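Long-range contact in uncharacterized protein YUAB (Bacillus subtilis, PDB 4BHU), which self-assembles into a mechanically resistant layer that makes the biofilm surface hydrophobic, and is required for complex colony architecture: residues Ala10-Ala15 with Ala121-Ala126. The protein carries 1 engineered substitution. Sequence-based numbering, arbitrary orientation.
Sequences ATITGA and ASIDVA
Ala10 O is met across the contact by a methyl group: Ile123 CG2 lies 3.5 Å from it. The contact is made by van der Waals packing, and no hydrogen bond joins the two segments. Ala10 and Ala121 face each other directly, with their CB atoms 3.5 Å apart. With only a methyl on each side, the backbones can come close here; the Ala10 and Ala121 CA atoms are 5.3 Å apart. Next to them Ile12 packs against Ile123. Their side chains run at about a right angle to each other, and Ile12 CG1 rests 3.7 Å from Ile123 CD1. In Ile123, CG1 stands between the backbone N and the carbonyl carbon (chi1 56°). CG2 lies beside the backbone N, anti to the carbonyl carbon, and packs against the Ala10 carbonyl. The tip of Ile12 reaches further along the partner strand, with CD1 3.5 Å from Asp124 O and in looser contact with Val125 CG2. Thr11 and Ser122 point away from the interface, and Ser122 OG hydrogen-bonds to Thr103. Each strand is paired with its own sheet: Thr11 bonds to Glu26 through the backbone, and Ile123 to Tyr102. Phe104 of strand 100-109 packs against both Ala10 and Ile123. The axes of segments 10-12 and 121-125 approach to 5.9 Å, and their directions differ by 21°. Strands 7-12 and 119-125 are outermost in their antiparallel sheets, and their meeting brings together one edge of the immunoglobulin-like BslA beta sandwich.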
loop_
_atom_site.group_PDB
_atom_site.type_symbol
_atom_site.label_atom_id
_atom_site.label_comp_id
_atom_site.label_asym_id
_atom_site.label_seq_id
_atom_site.Cartn_x
_atom_site.Cartn_y
_atom_site.Cartn_z
ATOM N N ALA I 10 11.609 -37.771 -22.225
ATOM C CA ALA I 10 11.206 -37.847 -23.621
ATOM C C ALA I 10 10.604 -39.218 -23.869
ATOM O O ALA I 10 11.267 -40.230 -23.708
ATOM C CB ALA I 10 12.412 -37.612 -24.527
ATOM N N THR I 11 9.339 -39.254 -24.253
ATOM C CA THR I 11 8.666 -40.524 -24.432
ATOM C C THR I 11 7.727 -40.502 -25.627
ATOM O O THR I 11 7.006 -39.534 -25.854
ATOM C CB THR I 11 7.861 -40.905 -23.169
ATOM O OG1 THR I 11 8.758 -41.086 -22.063
ATOM C CG2 THR I 11 7.067 -42.185 -23.397
ATOM N N ILE I 12 7.738 -41.591 -26.387
ATOM C CA ILE I 12 6.763 -41.798 -27.441
ATOM C C ILE I 12 5.536 -42.415 -26.789
ATOM O O ILE I 12 5.616 -43.506 -26.241
ATOM C CB ILE I 12 7.304 -42.748 -28.536
ATOM C CG1 ILE I 12 8.596 -42.183 -29.149
ATOM C CG2 ILE I 12 6.236 -42.982 -29.591
ATOM C CD1 ILE I 12 9.324 -43.161 -30.116
ATOM N N THR I 13 4.404 -41.723 -26.855
ATOM C CA THR I 13 3.224 -42.118 -26.092
ATOM C C THR I 13 2.097 -42.699 -26.934
ATOM O O THR I 13 1.139 -43.247 -26.387
ATOM C CB THR I 13 2.648 -40.922 -25.312
ATOM O OG1 THR I 13 2.212 -39.921 -26.235
ATOM C CG2 THR I 13 3.700 -40.335 -24.368
ATOM N N GLY I 14 2.198 -42.577 -28.254
ATOM C CA GLY I 14 1.180 -43.118 -29.141
ATOM C C GLY I 14 1.336 -44.618 -29.345
ATOM O O GLY I 14 2.281 -45.235 -28.846
ATOM N N ALA I 15 0.404 -45.204 -30.091
ATOM C CA ALA I 15 0.435 -46.635 -30.396
ATOM C C ALA I 15 1.808 -47.113 -30.883
ATOM O O ALA I 15 2.350 -48.099 -30.378
ATOM C CB ALA I 15 -0.627 -46.961 -31.443
ATOM N N ALA I 121 16.972 -35.806 -23.053
ATOM C CA ALA I 121 16.406 -37.140 -23.034
ATOM C C ALA I 121 16.207 -37.584 -24.479
ATOM O O ALA I 121 15.966 -36.753 -25.352
ATOM C CB ALA I 121 15.094 -37.165 -22.286
ATOM N N SER I 122 16.306 -38.893 -24.718
ATOM C CA SER I 122 16.263 -39.443 -26.079
ATOM C C SER I 122 15.114 -40.406 -26.257
ATOM O O SER I 122 14.627 -40.977 -25.283
ATOM C CB SER I 122 17.568 -40.182 -26.384
ATOM O OG SER I 122 18.632 -39.270 -26.561
ATOM N N ILE I 123 14.675 -40.572 -27.502
ATOM C CA ILE I 123 13.753 -41.649 -27.867
ATOM C C ILE I 123 14.339 -42.532 -28.992
ATOM O O ILE I 123 15.150 -42.075 -29.806
ATOM C CB ILE I 123 12.373 -41.134 -28.340
ATOM C CG1 ILE I 123 12.538 -40.167 -29.507
ATOM C CG2 ILE I 123 11.603 -40.494 -27.192
ATOM C CD1 ILE I 123 11.224 -39.703 -30.105
ATOM N N ASP I 124 13.921 -43.795 -29.016
ATOM C CA ASP I 124 14.308 -44.729 -30.069
ATOM C C ASP I 124 13.154 -44.868 -31.057
ATOM O O ASP I 124 12.058 -45.287 -30.681
ATOM C CB ASP I 124 14.612 -46.110 -29.468
ATOM C CG ASP I 124 15.864 -46.125 -28.613
ATOM O OD1 ASP I 124 16.830 -45.408 -28.932
ATOM O OD2 ASP I 124 15.882 -46.868 -27.606
ATOM N N VAL I 125 13.380 -44.505 -32.319
ATOM C CA VAL I 125 12.380 -44.756 -33.358
ATOM C C VAL I 125 12.734 -46.075 -34.059
ATOM O O VAL I 125 13.841 -46.236 -34.570
ATOM C CB VAL I 125 12.320 -43.621 -34.386
ATOM C CG1 VAL I 125 11.364 -43.987 -35.528
ATOM C CG2 VAL I 125 11.867 -42.324 -33.714
ATOM N N ALA I 126 11.801 -47.022 -34.077
ATOM C CA ALA I 126 12.133 -48.376 -34.518
ATOM C C ALA I 126 12.110 -48.543 -36.041
ATOM O O ALA I 126 11.215 -48.033 -36.711
ATOM C CB ALA I 126 11.196 -49.380 -33.868
#